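Local coordinates for protein methyltransferase 1 (PDB 2I2X) that transfers the methyl group of methanol to the cob(I)amide carried by its partner protein MtaC, in the methanol pathway of methanogenesis, at residues Y38-E42 against C307-S311; D159-S165 against T212-T218; P265-Y271 against P283-E287. One frame throughout, in Å; residues are numbered along the deposited sequence.

Interaction 1: residues Y38-E42 against C307-S311; sequences YTIPE and CDCWS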
loop_
_atom_site.group_PDB
_atom_site.type_symbol
_atom_site.label_atom_id
_atom_site.label_comp_id
_atom_site.label_asym_id
_atom_site.label_seq_id
_atom_site.Cartn_x
_atom_site.Cartn_y
_atom_site.Cartn_z
ATOM N N TYR A 38 23.774 -5.482 5.652
ATOM C CA TYR A 38 22.700 -4.916 4.825
ATOM C C TYR A 38 21.298 -5.351 5.275
ATOM O O TYR A 38 21.095 -6.522 5.601
ATOM C CB TYR A 38 22.891 -5.216 3.327
ATOM C CG TYR A 38 22.923 -6.676 2.930
ATOM C CD1 TYR A 38 24.127 -7.383 2.861
ATOM C CD2 TYR A 38 21.752 -7.340 2.605
ATOM C CE1 TYR A 38 24.152 -8.732 2.471
ATOM C CE2 TYR A 38 21.757 -8.685 2.208
ATOM C CZ TYR A 38 22.959 -9.378 2.138
ATOM O OH TYR A 38 22.933 -10.699 1.695
ATOM N N THR A 39 20.351 -4.412 5.265
ATOM C CA THR A 39 18.963 -4.734 5.568
ATOM C C THR A 39 18.315 -5.418 4.368
ATOM O O THR A 39 18.718 -5.187 3.227
ATOM C CB THR A 39 18.163 -3.477 5.940
ATOM O OG1 THR A 39 18.228 -2.530 4.858
ATOM C CG2 THR A 39 18.713 -2.837 7.230
ATOM N N ILE A 40 17.322 -6.264 4.619
ATOM C CA ILE A 40 16.656 -7.008 3.544
ATOM C C ILE A 40 15.142 -6.872 3.644
ATOM O O ILE A 40 14.579 -7.060 4.733
ATOM C CB ILE A 40 16.964 -8.499 3.606
ATOM C CG1 ILE A 40 18.465 -8.764 3.530
ATOM C CG2 ILE A 40 16.293 -9.221 2.473
ATOM C CD1 ILE A 40 18.852 -10.012 4.302
ATOM N N PRO A 41 14.469 -6.555 2.511
ATOM C CA PRO A 41 13.005 -6.527 2.590
ATOM C C PRO A 41 12.440 -7.936 2.691
ATOM O O PRO A 41 12.971 -8.863 2.084
ATOM C CB PRO A 41 12.592 -5.852 1.271
ATOM C CG PRO A 41 13.718 -6.168 0.316
ATOM C CD PRO A 41 14.969 -6.224 1.159
ATOM N N GLU A 42 11.359 -8.079 3.451
ATOM C CA GLU A 42 10.679 -9.364 3.646
ATOM C C GLU A 42 9.200 -9.148 3.334
ATOM O O GLU A 42 8.479 -8.483 4.093
ATOM C CB GLU A 42 10.877 -9.884 5.085
ATOM C CG GLU A 42 10.151 -11.236 5.429
ATOM C CD GLU A 42 10.811 -12.068 6.606
ATOM O OE1 GLU A 42 11.443 -11.506 7.549
ATOM O OE2 GLU A 42 10.713 -13.315 6.573
ATOM N N CYS A 307 16.574 -2.925 12.808
ATOM C CA CYS A 307 16.073 -4.103 12.125
ATOM C C CYS A 307 17.144 -4.726 11.237
ATOM O O CYS A 307 18.068 -4.060 10.837
ATOM C CB CYS A 307 14.847 -3.765 11.284
ATOM S SG CYS A 307 15.210 -2.676 9.876
ATOM N N ASP A 308 16.996 -6.009 10.925
ATOM C CA ASP A 308 17.830 -6.655 9.930
ATOM C C ASP A 308 17.008 -6.935 8.688
ATOM O O ASP A 308 17.506 -6.798 7.554
ATOM C CB ASP A 308 18.472 -7.922 10.489
ATOM C CG ASP A 308 19.369 -7.620 11.701
ATOM O OD1 ASP A 308 20.586 -7.356 11.495
ATOM O OD2 ASP A 308 18.851 -7.609 12.852
ATOM N N CYS A 309 15.746 -7.315 8.892
ATOM C CA CYS A 309 14.794 -7.448 7.779
ATOM C C CYS A 309 13.583 -6.577 8.057
ATOM O O CYS A 309 13.304 -6.247 9.209
ATOM C CB CYS A 309 14.426 -8.913 7.530
ATOM S SG CYS A 309 15.909 -9.982 7.554
ATOM N N TRP A 310 12.888 -6.181 7.000
ATOM C CA TRP A 310 11.862 -5.145 7.089
ATOM C C TRP A 310 10.665 -5.653 6.323
ATOM O O TRP A 310 10.765 -5.941 5.121
ATOM C CB TRP A 310 12.404 -3.864 6.499
ATOM C CG TRP A 310 11.537 -2.629 6.537
ATOM C CD1 TRP A 310 11.258 -1.808 5.475
ATOM C CD2 TRP A 310 10.902 -2.038 7.678
ATOM N NE1 TRP A 310 10.477 -0.754 5.877
ATOM C CE2 TRP A 310 10.251 -0.858 7.228
ATOM C CE3 TRP A 310 10.818 -2.383 9.036
ATOM C CZ2 TRP A 310 9.517 -0.016 8.087
ATOM C CZ3 TRP A 310 10.092 -1.545 9.898
ATOM C CH2 TRP A 310 9.447 -0.372 9.412
ATOM N N SER A 311 9.553 -5.798 7.052
ATOM C CA SER A 311 8.363 -6.446 6.552
ATOM C C SER A 311 7.082 -5.560 6.477
ATOM O O SER A 311 6.966 -4.570 7.194
ATOM C CB SER A 311 8.116 -7.670 7.428
ATOM O OG SER A 311 6.780 -8.139 7.314
HETATM O O HOH W 1 19.973 -8.279 7.268
#
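Parallel pairing of Y38-E42 with C307-S311 closes a TIM barrel: strand 40-43, the first of the barrel, lies beside strand 309-311, its last. The axes of strands 40-42 and 309-311 approach to 4.4 Å, with 32° between their directions, in the register I40 to C309 and P41 to W310. Three backbone hydrogen bonds form the ladder: I40 N to D308 O at 3.0 Å, W310 N to I40 O at 3.0 Å and E42 N to W310 O at 2.8 Å. P41 has no amide hydrogen to give, but its CA packs 3.4 Å from W310 O in a CA-H...O contact, and its carbonyl is used by I82 on strand 80-86. The peptide groups of C309 bond in turn to M284 and M286 on the opposite flank. A water sits 2.7 Å from Y38 O and 2.9 Å from D308 O, spanning the point where the chains start to diverge.

I40, E42, C309 and S311 point into the barrel; P41 and W310 point outward, P41 onto L333 and C337 of helix 325-345. The polar ends find their partners beyond the two segments. E42 pairs with R123 in a salt bridge and with T285 OG1, D308 with K277, the indole NE1 of W310 with D336, and the hydroxyl of S311 with D268 of the zinc-site loop. Between the segments one apolar side-chain contact forms on the inward face, I40 CB lying 4.3 Å from C309 SG.

Interaction 2: residues D159-S165 against T212-T218; sequences DLLSVES and TISAGDT. With ZN (zinc ion), chain Q; K (potassium ion), chain S.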
loop_
_atom_site.group_PDB
_atom_site.type_symbol
_atom_site.label_atom_id
_atom_site.label_comp_id
_atom_site.label_asym_id
_atom_site.label_seq_id
_atom_site.Cartn_x
_atom_site.Cartn_y
_atom_site.Cartn_z
ATOM N N ASP A 159 13.570 -22.054 3.721
ATOM C CA ASP A 159 14.906 -21.743 4.211
ATOM C C ASP A 159 14.859 -21.370 5.696
ATOM O O ASP A 159 15.747 -21.738 6.471
ATOM C CB ASP A 159 15.477 -20.571 3.410
ATOM C CG ASP A 159 15.690 -20.903 1.936
ATOM O OD1 ASP A 159 15.098 -20.218 1.077
ATOM O OD2 ASP A 159 16.455 -21.837 1.617
ATOM N N LEU A 160 13.825 -20.638 6.098
ATOM C CA LEU A 160 13.681 -20.204 7.491
ATOM C C LEU A 160 12.388 -20.776 8.027
ATOM O O LEU A 160 11.389 -20.874 7.298
ATOM C CB LEU A 160 13.699 -18.671 7.612
ATOM C CG LEU A 160 14.771 -17.930 6.774
ATOM C CD1 LEU A 160 14.415 -16.464 6.560
ATOM C CD2 LEU A 160 16.169 -18.015 7.317
ATOM N N LEU A 161 12.395 -21.161 9.296
ATOM C CA LEU A 161 11.226 -21.767 9.917
ATOM C C LEU A 161 10.767 -20.930 11.102
ATOM O O LEU A 161 11.586 -20.551 11.932
ATOM C CB LEU A 161 11.550 -23.196 10.386
ATOM C CG LEU A 161 12.144 -24.179 9.369
ATOM C CD1 LEU A 161 12.467 -25.512 10.028
ATOM C CD2 LEU A 161 11.205 -24.385 8.174
ATOM N N SER A 162 9.469 -20.662 11.187
ATOM C CA SER A 162 8.912 -19.826 12.230
ATOM C C SER A 162 7.514 -20.324 12.551
ATOM O O SER A 162 6.947 -21.138 11.800
ATOM C CB SER A 162 8.780 -18.398 11.714
ATOM O OG SER A 162 9.972 -17.652 11.869
ATOM N N VAL A 163 6.956 -19.816 13.650
ATOM C CA VAL A 163 5.555 -20.028 14.004
ATOM C C VAL A 163 5.188 -18.857 14.879
ATOM O O VAL A 163 6.056 -18.276 15.511
ATOM C CB VAL A 163 5.311 -21.368 14.810
ATOM C CG1 VAL A 163 6.282 -21.522 15.948
ATOM C CG2 VAL A 163 3.877 -21.425 15.367
ATOM N N GLU A 164 3.914 -18.514 14.912
ATOM C CA GLU A 164 3.398 -17.606 15.927
ATOM C C GLU A 164 2.665 -18.459 16.959
ATOM O O GLU A 164 1.489 -18.764 16.780
ATOM C CB GLU A 164 2.406 -16.629 15.310
ATOM C CG GLU A 164 2.768 -16.253 13.921
ATOM C CD GLU A 164 2.440 -14.814 13.602
ATOM O OE1 GLU A 164 1.812 -14.131 14.421
ATOM O OE2 GLU A 164 2.802 -14.347 12.508
ATOM N N SER A 165 3.354 -18.864 18.015
ATOM C CA SER A 165 2.789 -19.885 18.908
ATOM C C SER A 165 1.828 -19.355 19.984
ATOM O O SER A 165 1.877 -18.185 20.336
ATOM C CB SER A 165 3.870 -20.802 19.475
ATOM O OG SER A 165 4.846 -20.103 20.208
ATOM N N THR A 212 18.212 -26.482 7.443
ATOM C CA THR A 212 17.543 -25.201 7.319
ATOM C C THR A 212 17.743 -24.314 8.556
ATOM O O THR A 212 18.574 -24.596 9.426
ATOM C CB THR A 212 16.067 -25.371 7.006
ATOM O OG1 THR A 212 15.418 -26.042 8.106
ATOM C CG2 THR A 212 15.895 -26.151 5.679
ATOM N N ILE A 213 16.994 -23.222 8.636
ATOM C CA ILE A 213 17.218 -22.327 9.753
ATOM C C ILE A 213 16.079 -22.235 10.733
ATOM O O ILE A 213 14.949 -21.992 10.362
ATOM C CB ILE A 213 17.799 -20.971 9.303
ATOM C CG1 ILE A 213 19.336 -21.147 9.274
ATOM C CG2 ILE A 213 17.393 -19.840 10.274
ATOM C CD1 ILE A 213 19.964 -20.681 8.047
ATOM N N SER A 214 16.395 -22.479 11.995
ATOM C CA SER A 214 15.428 -22.300 13.057
ATOM C C SER A 214 15.406 -20.796 13.336
ATOM O O SER A 214 16.319 -20.261 13.968
ATOM C CB SER A 214 15.854 -23.118 14.284
ATOM O OG SER A 214 15.006 -22.888 15.382
ATOM N N ALA A 215 14.392 -20.105 12.833
ATOM C CA ALA A 215 14.456 -18.659 12.785
ATOM C C ALA A 215 13.974 -17.928 14.056
ATOM O O ALA A 215 14.705 -17.116 14.613
ATOM C CB ALA A 215 13.776 -18.135 11.528
ATOM N N GLY A 216 12.754 -18.209 14.506
ATOM C CA GLY A 216 12.233 -17.634 15.750
ATOM C C GLY A 216 10.734 -17.394 15.687
ATOM O O GLY A 216 10.121 -17.563 14.632
ATOM N N ASP A 217 10.178 -16.959 16.817
ATOM C CA ASP A 217 8.733 -16.899 17.134
ATOM C C ASP A 217 8.349 -15.423 17.338
ATOM O O ASP A 217 9.113 -14.529 16.985
ATOM C CB ASP A 217 8.527 -17.657 18.461
ATOM C CG ASP A 217 7.141 -18.256 18.615
ATOM O OD1 ASP A 217 6.131 -17.529 18.574
ATOM O OD2 ASP A 217 7.068 -19.479 18.837
ATOM N N THR A 218 7.191 -15.167 17.934
ATOM C CA THR A 218 6.680 -13.800 18.162
ATOM C C THR A 218 5.599 -13.929 19.153
ATOM O O THR A 218 4.716 -14.794 19.000
ATOM C CB THR A 218 5.727 -13.320 17.037
ATOM O OG1 THR A 218 6.303 -13.512 15.776
ATOM C CG2 THR A 218 5.368 -11.907 17.184
HETATM ZN ZN ZN Q . 1.771 -12.045 14.028
HETATM K K K S . 1.378 -12.809 11.289
HETATM O O HOH W 2 2.129 -15.540 19.103
#
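The zinc site of this TIM barrel is built at the C-terminal ends of its strands, and the neighbouring parallel strands 160-163 and 213-216 lead into it. Their axes come to 4.7 Å of each other at 37°. I213 N donates to D159 O at 2.9 Å, L161 N to I213 O at 2.9 Å and A215 N to L161 O at 3.0 Å. Beyond this ladder the nearest CA partner moves from S214, opposite L161, to G216, opposite S162, so A215 is an extra residue and its methyl turns toward L160, CB to CB 4.0 Å. The backbone angles of G216 would jam a CB against the preceding carbonyl. S162 OG donates to G216 O at 2.8 Å and also bonds R123. Outside the barrel, L161 packs on F150 and A154 of helix 143-155.

Past the strands D217 takes over. Its OD1 accepts S165 N at 3.1 Å and T218 N at 2.7 Å, its OD2 accepts S165 OG at 2.7 Å, and R253 and W200 bind the same carboxylate. A water joins S165 O (2.9 Å) to T218 O (2.7 Å). Between V163 and S165, E164 bridges two metals: OE1 binds zinc at 2.1 Å, with C220 and C269 as further ligands, and OE2 binds potassium at 2.4 Å, with E86 and E313 among its partners. A carboxylate and two cysteines suggest an electron-rich zinc; the potassium ion and K267, salt-bridged to E164 OE2, probably help balance the carboxylate charge, and the D217 bonds probably help hold the backbone next to E164.

Interaction 3: residues P265-Y271 against P283-E287; sequences PGKDCGY and PMTME. With ZN (zinc ion), chain Q.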
loop_
_atom_site.group_PDB
_atom_site.type_symbol
_atom_site.label_atom_id
_atom_site.label_comp_id
_atom_site.label_asym_id
_atom_site.label_seq_id
_atom_site.Cartn_x
_atom_site.Cartn_y
_atom_site.Cartn_z
ATOM N N PRO A 265 16.544 -14.890 11.745
ATOM C CA PRO A 265 15.892 -13.665 12.192
ATOM C C PRO A 265 14.521 -13.916 12.784
ATOM O O PRO A 265 13.759 -14.697 12.239
ATOM C CB PRO A 265 15.763 -12.851 10.903
ATOM C CG PRO A 265 15.749 -13.890 9.787
ATOM C CD PRO A 265 16.596 -15.022 10.277
ATOM N N GLY A 266 14.206 -13.262 13.901
ATOM C CA GLY A 266 12.884 -13.374 14.493
ATOM C C GLY A 266 11.795 -12.834 13.594
ATOM O O GLY A 266 12.037 -11.993 12.739
ATOM N N LYS A 267 10.583 -13.314 13.802
ATOM C CA LYS A 267 9.400 -12.833 13.099
ATOM C C LYS A 267 9.130 -11.364 13.214
ATOM O O LYS A 267 9.224 -10.784 14.278
ATOM C CB LYS A 267 8.157 -13.560 13.605
ATOM C CG LYS A 267 7.969 -14.920 12.959
ATOM C CD LYS A 267 7.221 -14.758 11.674
ATOM C CE LYS A 267 5.779 -14.412 11.952
ATOM N NZ LYS A 267 5.160 -13.937 10.703
ATOM N N ASP A 268 8.713 -10.812 12.079
ATOM C CA ASP A 268 8.393 -9.401 11.892
ATOM C C ASP A 268 7.475 -8.789 12.944
ATOM O O ASP A 268 7.726 -7.688 13.427
ATOM C CB ASP A 268 7.806 -9.201 10.488
ATOM C CG ASP A 268 6.615 -10.100 10.213
ATOM O OD1 ASP A 268 6.226 -10.896 11.104
ATOM O OD2 ASP A 268 6.047 -10.005 9.109
ATOM N N CYS A 269 6.410 -9.486 13.297
ATOM C CA CYS A 269 5.443 -8.925 14.242
ATOM C C CYS A 269 5.922 -8.994 15.700
ATOM O O CYS A 269 5.208 -8.555 16.628
ATOM C CB CYS A 269 4.066 -9.575 14.082
ATOM S SG CYS A 269 4.052 -11.373 14.282
ATOM N N GLY A 270 7.135 -9.501 15.882
ATOM C CA GLY A 270 7.816 -9.482 17.184
ATOM C C GLY A 270 8.409 -8.109 17.453
ATOM O O GLY A 270 9.624 -7.913 17.381
ATOM N N TYR A 271 7.567 -7.133 17.777
ATOM C CA TYR A 271 8.098 -5.834 18.100
ATOM C C TYR A 271 9.083 -5.872 19.259
ATOM O O TYR A 271 9.962 -5.010 19.347
ATOM C CB TYR A 271 6.965 -4.906 18.435
ATOM C CG TYR A 271 6.145 -4.426 17.247
ATOM C CD1 TYR A 271 5.118 -5.201 16.737
ATOM C CD2 TYR A 271 6.361 -3.161 16.686
ATOM C CE1 TYR A 271 4.330 -4.751 15.701
ATOM C CE2 TYR A 271 5.588 -2.707 15.632
ATOM C CZ TYR A 271 4.559 -3.510 15.144
ATOM O OH TYR A 271 3.738 -3.079 14.104
ATOM N N PRO A 283 19.982 -11.531 14.511
ATOM C CA PRO A 283 19.241 -10.657 13.645
ATOM C C PRO A 283 17.727 -10.799 13.813
ATOM O O PRO A 283 17.247 -11.880 14.198
ATOM C CB PRO A 283 19.683 -11.111 12.244
ATOM C CG PRO A 283 19.890 -12.539 12.417
ATOM C CD PRO A 283 20.596 -12.625 13.744
ATOM N N MET A 284 16.991 -9.722 13.491
ATOM C CA MET A 284 15.535 -9.689 13.674
ATOM C C MET A 284 14.853 -8.952 12.520
ATOM O O MET A 284 15.344 -7.936 12.043
ATOM C CB MET A 284 15.170 -8.992 14.974
ATOM C CG MET A 284 15.784 -9.604 16.224
ATOM S SD MET A 284 15.046 -11.198 16.703
ATOM C CE MET A 284 16.510 -12.041 17.325
ATOM N N THR A 285 13.715 -9.479 12.074
ATOM C CA THR A 285 12.829 -8.722 11.222
ATOM C C THR A 285 11.938 -7.800 12.046
ATOM O O THR A 285 11.536 -8.147 13.165
ATOM C CB THR A 285 11.974 -9.658 10.400
ATOM O OG1 THR A 285 12.840 -10.582 9.746
ATOM C CG2 THR A 285 11.205 -8.900 9.357
ATOM N N MET A 286 11.620 -6.631 11.488
ATOM C CA MET A 286 10.663 -5.709 12.128
ATOM C C MET A 286 9.617 -5.268 11.110
ATOM O O MET A 286 9.763 -5.545 9.903
ATOM C CB MET A 286 11.378 -4.503 12.736
ATOM C CG MET A 286 12.548 -4.854 13.664
ATOM S SD MET A 286 12.105 -5.616 15.257
ATOM C CE MET A 286 11.302 -4.269 16.170
ATOM N N GLU A 287 8.572 -4.586 11.588
ATOM C CA GLU A 287 7.526 -4.027 10.733
ATOM C C GLU A 287 6.995 -2.763 11.379
ATOM O O GLU A 287 6.837 -2.703 12.605
ATOM C CB GLU A 287 6.371 -5.008 10.563
ATOM C CG GLU A 287 5.637 -5.327 11.861
ATOM C CD GLU A 287 4.716 -6.519 11.724
ATOM O OE1 GLU A 287 5.135 -7.510 11.100
ATOM O OE2 GLU A 287 3.566 -6.462 12.203
HETATM ZN ZN ZN Q . 1.771 -12.045 14.028
HETATM O O HOH W 3 8.284 -5.103 14.579
#
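In this TIM barrel, irregular chain 265-271 runs along the flank of strand 285-287, in the place where a regular barrel would have a further strand. P283 comes first: its carbonyl O receives a weak hydrogen bond from G266 N at 3.4 Å and lies 3.0 Å from P265 CA, just after a cis peptide. M284 sets SD 3.6 Å from G266 N, where a CB on G266 would clash with that sulfur. T285 N donates to G266 O at 3.1 Å, its CG2 packs 3.6 Å from D268 CB, and its hydroxyl bonds E42. M286 curls back so that CE is 3.5 Å from Y271 O. E287 N reaches D268 O through a water, at 3.0 and 2.9 Å, while its carboxylate bonds H295. The K267-G270 type I turn alongside presents C269, whose SG binds zinc at 2.4 Å. At the far end, Y271 CE2 approaches E287 O to 3.3 Å.

Overall arrangement
All three contacts belong to one barrel wall. Interactions 1 and 3 lie on neighbouring strands, 309-311 and 285-287, centres about 9 Å apart: S311 OG lies 2.7 Å from D268 OD2, and E42 OE1 2.8 Å from T285 OG1, both probable hydrogen bonds. Interactions 2 and 3, centres about 11 Å apart, meet at the zinc. Each gives it a ligand, E164 and C269; K267 NZ forms a salt bridge with E164 OE2 at 3.0 Å, and T218 CG2 packs 3.2 Å from C269 SG. The side chain of E164 is about 5 Å from the bound B13 corrinoid. Interaction 1 stands further back, the S311 side chain about 9 Å from zinc, connecting to the site through D268.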